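Local coordinates for protein thymine dioxygenase (Neurospora crassa, PDB 5C3Q) that probably oxidises thymine as a metal- and 2-oxoglutarate-dependent dioxygenase of the iron/ascorbate-dependent oxidoreductase family, at residues A88-S93 and E128-H133; G126-D129 and P134-W137. All coordinates share one frame; numbering follows the deposited sequence.

Following the chain from the N terminus, residues 88-93 come first, running from the thymine pocket into edge strand 91-93, which pairs with strand 121-125. That strand leads into the long loop before helix 147-173, where the other three segments lie. Interaction 1 closes a loop of 34 residues, bringing Arg-90 onto 128-133. Interaction 2 is local: 126-129 and 134-137 fold together, and the two contacts share Glu-128 and Asp-129 in their segments. The closures cross, since interaction 2 opens at 126-129, before interaction 1 has closed, and closes after it. A probable hydrogen bond from Arg-90 NH2 to Arg-127 O joins them, while interaction 2 reaches helix 147-173 through Glu-128 OE2 and Asn-152.

Interaction 1: A88-S93 and E128-H133; sequences ANRGYS and EDEPGH
Glu-130 meets Arg-90 in a salt bridge at the first residue of a type II beta turn, Glu-130 to His-133, with Pro-131 and Gly-132 at its corners, in the loop that follows strand 121-125 of the main sheet of this double-stranded beta-helix dioxygenase. With its CG anti to the backbone N (chi1 -177°) and the chain extended beyond, Glu-130 carries OE1 to the guanidinium edge, where Arg-90 NH2 lies 2.7 Å from it, on the anti lone pair. Arg-90 NH1 adds a weak bond to the same oxygen, and the carboxylate plane is turned 60° from the guanidinium. Gly-132, at positive phi, lets the turn close through the bond from His-133 N to Glu-130 O. His-133 then packs beside the arginine: its CB is 3.3 Å from Arg-90 NH1, and its carbonyl O lies over one guanidinium face without a hydrogen bond. Arg-90 NH1 also donates to Ala-88 O at 2.8 Å, while NH2 has a further partner in Arg-127 O. Asn-89 instead turns to the substrate pocket, where its ND2 bonds thymine O2. On the His-133 ring, Ala-88 makes a CH-pi contact, its CA 4.2 Å from the ring centroid and over the face.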
ATOM      1  N   ALA A  88     -11.492 -11.794  -7.000  1.00 26.27           N
ATOM      2  CA  ALA A  88     -12.195 -11.258  -5.830  1.00 25.77           C
ATOM      3  C   ALA A  88     -11.244 -10.401  -4.991  1.00 24.82           C
ATOM      4  O   ALA A  88     -11.573  -9.272  -4.610  1.00 24.18           O
ATOM      5  CB  ALA A  88     -12.750 -12.391  -4.983  1.00 26.25           C
ATOM      6  N   ASN A  89     -10.072 -10.964  -4.705  1.00 24.13           N
ATOM      7  CA  ASN A  89      -9.024 -10.297  -3.921  1.00 23.55           C
ATOM      8  C   ASN A  89      -9.516  -9.807  -2.554  1.00 23.41           C
ATOM      9  O   ASN A  89      -9.195  -8.703  -2.122  1.00 22.78           O
ATOM     10  CB  ASN A  89      -8.413  -9.141  -4.725  1.00 23.17           C
ATOM     11  CG  ASN A  89      -7.047  -8.721  -4.208  1.00 22.65           C
ATOM     12  OD1 ASN A  89      -6.355  -9.497  -3.552  1.00 22.79           O
ATOM     13  ND2 ASN A  89      -6.652  -7.489  -4.506  1.00 22.17           N
ATOM     14  N   ARG A  90     -10.306 -10.639  -1.886  1.00 23.85           N
ATOM     15  CA  ARG A  90     -10.917 -10.278  -0.606  1.00 24.33           C
ATOM     16  C   ARG A  90     -10.803 -11.427   0.378  1.00 25.01           C
ATOM     17  O   ARG A  90     -10.934 -12.595  -0.002  1.00 25.23           O
ATOM     18  CB  ARG A  90     -12.399  -9.938  -0.793  1.00 24.67           C
ATOM     19  CG  ARG A  90     -12.688  -8.618  -1.498  1.00 24.41           C
ATOM     20  CD  ARG A  90     -14.091  -8.650  -2.085  1.00 24.97           C
ATOM     21  NE  ARG A  90     -14.591  -7.344  -2.524  1.00 24.97           N
ATOM     22  CZ  ARG A  90     -14.438  -6.820  -3.741  1.00 25.05           C
ATOM     23  NH1 ARG A  90     -13.749  -7.451  -4.686  1.00 24.98           N
ATOM     24  NH2 ARG A  90     -14.969  -5.633  -4.011  1.00 25.67           N
ATOM     25  N   GLY A  91     -10.581 -11.092   1.645  1.00 25.26           N
ATOM     26  CA  GLY A  91     -10.598 -12.079   2.713  1.00 26.03           C
ATOM     27  C   GLY A  91      -9.262 -12.308   3.387  1.00 26.15           C
ATOM     28  O   GLY A  91      -8.281 -11.593   3.139  1.00 25.60           O
ATOM     29  N   TYR A  92      -9.240 -13.327   4.240  1.00 26.89           N
ATOM     30  CA  TYR A  92      -8.120 -13.580   5.136  1.00 27.75           C
ATOM     31  C   TYR A  92      -7.039 -14.425   4.479  1.00 28.64           C
ATOM     32  O   TYR A  92      -7.336 -15.388   3.773  1.00 28.17           O
ATOM     33  CB  TYR A  92      -8.607 -14.281   6.405  1.00 28.43           C
ATOM     34  CG  TYR A  92      -7.486 -14.710   7.318  1.00 28.49           C
ATOM     35  CD1 TYR A  92      -6.810 -13.779   8.101  1.00 28.14           C
ATOM     36  CD2 TYR A  92      -7.093 -16.046   7.395  1.00 28.64           C
ATOM     37  CE1 TYR A  92      -5.777 -14.166   8.935  1.00 28.26           C
ATOM     38  CE2 TYR A  92      -6.059 -16.439   8.228  1.00 28.73           C
ATOM     39  CZ  TYR A  92      -5.405 -15.496   8.996  1.00 28.62           C
ATOM     40  OH  TYR A  92      -4.377 -15.871   9.828  1.00 28.66           O
ATOM     41  N   SER A  93      -5.783 -14.066   4.732  1.00 29.36           N
ATOM     42  CA  SER A  93      -4.658 -14.830   4.220  1.00 31.30           C
ATOM     43  C   SER A  93      -3.479 -14.845   5.191  1.00 32.66           C
ATOM     44  O   SER A  93      -3.238 -13.882   5.924  1.00 31.83           O
ATOM     45  CB  SER A  93      -4.215 -14.274   2.872  1.00 31.23           C
ATOM     46  OG  SER A  93      -3.268 -15.133   2.273  1.00 33.01           O
ATOM     47  N   GLU A 128     -18.021  -2.513  -1.053  1.00 31.61           N
ATOM     48  CA  GLU A 128     -19.157  -3.362  -0.705  1.00 33.28           C
ATOM     49  C   GLU A 128     -20.024  -3.791  -1.878  1.00 33.80           C
ATOM     50  O   GLU A 128     -20.522  -4.916  -1.899  1.00 35.20           O
ATOM     51  CB  GLU A 128     -20.050  -2.638   0.306  1.00 35.04           C
ATOM     52  CG  GLU A 128     -19.542  -2.698   1.731  1.00 36.02           C
ATOM     53  CD  GLU A 128     -19.907  -3.999   2.421  1.00 37.11           C
ATOM     54  OE1 GLU A 128     -19.336  -5.053   2.063  1.00 37.41           O
ATOM     55  OE2 GLU A 128     -20.756  -3.965   3.339  1.00 38.86           O
ATOM     56  N   ASP A 129     -20.219  -2.893  -2.836  1.00 33.30           N
ATOM     57  CA  ASP A 129     -21.245  -3.082  -3.862  1.00 33.55           C
ATOM     58  C   ASP A 129     -20.680  -3.443  -5.237  1.00 32.56           C
ATOM     59  O   ASP A 129     -21.304  -3.160  -6.259  1.00 32.51           O
ATOM     60  CB  ASP A 129     -22.134  -1.832  -3.949  1.00 34.54           C
ATOM     61  CG  ASP A 129     -21.376  -0.592  -4.396  1.00 34.63           C
ATOM     62  OD1 ASP A 129     -20.125  -0.577  -4.331  1.00 34.24           O
ATOM     63  OD2 ASP A 129     -22.042   0.377  -4.814  1.00 35.93           O
ATOM     64  N   GLU A 130     -19.508  -4.074  -5.269  1.00 31.51           N
ATOM     65  CA  GLU A 130     -18.967  -4.556  -6.533  1.00 31.31           C
ATOM     66  C   GLU A 130     -19.729  -5.810  -6.948  1.00 31.47           C
ATOM     67  O   GLU A 130     -19.723  -6.797  -6.212  1.00 30.82           O
ATOM     68  CB  GLU A 130     -17.478  -4.867  -6.440  1.00 31.00           C
ATOM     69  CG  GLU A 130     -16.909  -5.289  -7.785  1.00 31.52           C
ATOM     70  CD  GLU A 130     -15.404  -5.405  -7.797  1.00 30.92           C
ATOM     71  OE1 GLU A 130     -14.787  -5.415  -6.716  1.00 30.73           O
ATOM     72  OE2 GLU A 130     -14.843  -5.498  -8.905  1.00 32.20           O
ATOM     73  N   PRO A 131     -20.383  -5.777  -8.125  1.00 31.97           N
ATOM     74  CA  PRO A 131     -21.100  -6.951  -8.619  1.00 32.94           C
ATOM     75  C   PRO A 131     -20.236  -8.211  -8.628  1.00 32.24           C
ATOM     76  O   PRO A 131     -19.108  -8.184  -9.127  1.00 31.52           O
ATOM     77  CB  PRO A 131     -21.472  -6.558 -10.052  1.00 33.61           C
ATOM     78  CG  PRO A 131     -21.548  -5.072 -10.031  1.00 33.67           C
ATOM     79  CD  PRO A 131     -20.485  -4.640  -9.062  1.00 32.69           C
ATOM     80  N   GLY A 132     -20.759  -9.287  -8.045  1.00 32.12           N
ATOM     81  CA  GLY A 132     -20.125 -10.600  -8.113  1.00 32.10           C
ATOM     82  C   GLY A 132     -18.991 -10.865  -7.135  1.00 31.24           C
ATOM     83  O   GLY A 132     -18.472 -11.975  -7.099  1.00 30.78           O
ATOM     84  N   HIS A 133     -18.602  -9.863  -6.342  1.00 30.62           N
ATOM     85  CA  HIS A 133     -17.468 -10.002  -5.424  1.00 30.10           C
ATOM     86  C   HIS A 133     -17.788  -9.487  -4.021  1.00 30.21           C
ATOM     87  O   HIS A 133     -17.246  -8.461  -3.600  1.00 29.49           O
ATOM     88  CB  HIS A 133     -16.249  -9.239  -5.949  1.00 29.47           C
ATOM     89  CG  HIS A 133     -15.784  -9.676  -7.300  1.00 30.01           C
ATOM     90  ND1 HIS A 133     -15.555 -10.996  -7.622  1.00 30.53           N
ATOM     91  CD2 HIS A 133     -15.463  -8.959  -8.403  1.00 29.80           C
ATOM     92  CE1 HIS A 133     -15.132 -11.075  -8.871  1.00 30.50           C
ATOM     93  NE2 HIS A 133     -15.066  -9.852  -9.367  1.00 31.07           N
TER

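Interaction 2: G126-D129 and P134-W137; sequences GRED and PNPW
Glu-128 OE1 is gripped by two side-chain donors from 134-137, Trp-137 NE1 at 2.9 Å and Asn-135 ND2 at 3.1 Å. Both segments lie in the loop between strand 121-125 and helix 147-173, and the contact folds this loop on itself, with Pro-136 at the centre of an inverse gamma turn. Both donors arrive from the same face of the carboxylate, the indole N-H clearly above its plane and the amide nearer to it, on the anti side. The oxygen itself sits almost exactly in the indole plane, at the ring edge, and the carboxylate stands nearly perpendicular to the ring (88°). Glu-128 folds back to reach this place, its chain bent at chi2 (-82°). Its other oxygen, OE2, accepts from Asn-152 of helix 147-173.

Asn-135 uses both ends of its amide. Its OD1 accepts from Gly-126 N at 2.9 Å, while ND2 donates to Gly-126 O at 2.8 Å, a nearly straight bond (163°) that meets the carbonyl from above its plane. The paired bonds fix the amide's rotation and point the second N-H of ND2 at the glutamate. Both backbone polar groups of Gly-126 would probably lose these partners, and Glu-128 one of its two side-chain donors, with an alanine here. A water completes the join, accepting from Asn-135 N and lying within hydrogen-bonding distance of Glu-128 O and OE1. Asn-135 CB lies above one face of the indole, toward its rim, and Lys-148 forms a cation-pi contact with the ring. With neutral N-H donors converging on OE1, the site is likely to stabilise Glu-128 as a carboxylate.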
ATOM      1  N   GLY A 126     -12.760  -5.111  -0.062  1.00 25.43           N
ATOM      2  CA  GLY A 126     -13.008  -4.316  -1.271  1.00 25.76           C
ATOM      3  C   GLY A 126     -14.241  -3.461  -1.072  1.00 26.90           C
ATOM      4  O   GLY A 126     -14.835  -3.475   0.006  1.00 27.38           O
ATOM      5  N   ARG A 127     -14.641  -2.713  -2.097  1.00 27.79           N
ATOM      6  CA  ARG A 127     -15.873  -1.938  -1.994  1.00 29.22           C
ATOM      7  C   ARG A 127     -17.071  -2.882  -1.902  1.00 30.01           C
ATOM      8  O   ARG A 127     -17.118  -3.908  -2.576  1.00 29.52           O
ATOM      9  CB  ARG A 127     -16.041  -0.935  -3.138  1.00 29.62           C
ATOM     10  CG  ARG A 127     -16.209  -1.526  -4.521  1.00 30.24           C
ATOM     11  CD  ARG A 127     -16.613  -0.438  -5.497  1.00 30.87           C
ATOM     12  NE  ARG A 127     -16.565  -0.920  -6.875  1.00 31.27           N
ATOM     13  CZ  ARG A 127     -17.619  -1.237  -7.625  1.00 32.12           C
ATOM     14  NH1 ARG A 127     -18.859  -1.127  -7.162  1.00 33.01           N
ATOM     15  NH2 ARG A 127     -17.423  -1.663  -8.868  1.00 32.72           N
ATOM     16  N   GLU A 128     -18.021  -2.513  -1.053  1.00 31.61           N
ATOM     17  CA  GLU A 128     -19.157  -3.362  -0.705  1.00 33.28           C
ATOM     18  C   GLU A 128     -20.024  -3.791  -1.878  1.00 33.80           C
ATOM     19  O   GLU A 128     -20.522  -4.916  -1.899  1.00 35.20           O
ATOM     20  CB  GLU A 128     -20.050  -2.638   0.306  1.00 35.04           C
ATOM     21  CG  GLU A 128     -19.542  -2.698   1.731  1.00 36.02           C
ATOM     22  CD  GLU A 128     -19.907  -3.999   2.421  1.00 37.11           C
ATOM     23  OE1 GLU A 128     -19.336  -5.053   2.063  1.00 37.41           O
ATOM     24  OE2 GLU A 128     -20.756  -3.965   3.339  1.00 38.86           O
ATOM     25  N   ASP A 129     -20.219  -2.893  -2.836  1.00 33.30           N
ATOM     26  CA  ASP A 129     -21.245  -3.082  -3.862  1.00 33.55           C
ATOM     27  C   ASP A 129     -20.680  -3.443  -5.237  1.00 32.56           C
ATOM     28  O   ASP A 129     -21.304  -3.160  -6.259  1.00 32.51           O
ATOM     29  CB  ASP A 129     -22.134  -1.832  -3.949  1.00 34.54           C
ATOM     30  CG  ASP A 129     -21.376  -0.592  -4.396  1.00 34.63           C
ATOM     31  OD1 ASP A 129     -20.125  -0.577  -4.331  1.00 34.24           O
ATOM     32  OD2 ASP A 129     -22.042   0.377  -4.814  1.00 35.93           O
ATOM     33  N   PRO A 134     -18.644 -10.203  -3.278  1.00 30.73           N
ATOM     34  CA  PRO A 134     -18.984  -9.763  -1.921  1.00 30.93           C
ATOM     35  C   PRO A 134     -17.831  -9.927  -0.926  1.00 30.09           C
ATOM     36  O   PRO A 134     -17.052 -10.868  -1.041  1.00 29.94           O
ATOM     37  CB  PRO A 134     -20.146 -10.685  -1.539  1.00 31.84           C
ATOM     38  CG  PRO A 134     -19.940 -11.913  -2.358  1.00 32.02           C
ATOM     39  CD  PRO A 134     -19.345 -11.447  -3.652  1.00 31.61           C
ATOM     40  N   ASN A 135     -17.737  -9.016   0.039  1.00 29.54           N
ATOM     41  CA  ASN A 135     -16.735  -9.111   1.102  1.00 29.59           C
ATOM     42  C   ASN A 135     -17.095 -10.220   2.090  1.00 30.53           C
ATOM     43  O   ASN A 135     -18.234 -10.276   2.554  1.00 31.64           O
ATOM     44  CB  ASN A 135     -16.620  -7.783   1.859  1.00 29.19           C
ATOM     45  CG  ASN A 135     -15.913  -6.707   1.056  1.00 28.32           C
ATOM     46  OD1 ASN A 135     -14.903  -6.971   0.405  1.00 27.62           O
ATOM     47  ND2 ASN A 135     -16.437  -5.488   1.102  1.00 28.56           N
ATOM     48  N   PRO A 136     -16.133 -11.107   2.416  1.00 30.60           N
ATOM     49  CA  PRO A 136     -16.408 -12.150   3.407  1.00 31.52           C
ATOM     50  C   PRO A 136     -16.234 -11.631   4.836  1.00 31.91           C
ATOM     51  O   PRO A 136     -15.193 -11.848   5.456  1.00 32.33           O
ATOM     52  CB  PRO A 136     -15.373 -13.226   3.072  1.00 31.24           C
ATOM     53  CG  PRO A 136     -14.215 -12.460   2.524  1.00 30.27           C
ATOM     54  CD  PRO A 136     -14.779 -11.238   1.844  1.00 30.05           C
ATOM     55  N   TRP A 137     -17.250 -10.939   5.344  1.00 32.31           N
ATOM     56  CA  TRP A 137     -17.184 -10.351   6.680  1.00 32.73           C
ATOM     57  C   TRP A 137     -17.313 -11.439   7.744  1.00 34.24           C
ATOM     58  O   TRP A 137     -18.067 -12.391   7.557  1.00 34.53           O
ATOM     59  CB  TRP A 137     -18.302  -9.331   6.880  1.00 32.49           C
ATOM     60  CG  TRP A 137     -18.231  -8.146   5.971  1.00 31.78           C
ATOM     61  CD1 TRP A 137     -19.002  -7.910   4.873  1.00 31.73           C
ATOM     62  CD2 TRP A 137     -17.351  -7.022   6.095  1.00 30.66           C
ATOM     63  NE1 TRP A 137     -18.659  -6.707   4.302  1.00 31.19           N
ATOM     64  CE2 TRP A 137     -17.645  -6.144   5.031  1.00 30.47           C
ATOM     65  CE3 TRP A 137     -16.340  -6.673   7.000  1.00 30.47           C
ATOM     66  CZ2 TRP A 137     -16.964  -4.936   4.845  1.00 30.08           C
ATOM     67  CZ3 TRP A 137     -15.663  -5.473   6.815  1.00 29.94           C
ATOM     68  CH2 TRP A 137     -15.980  -4.618   5.743  1.00 29.83           C
TER
HETATM   69  O   HOH W   1     -19.896  -7.061   0.175  1.00 35.01           O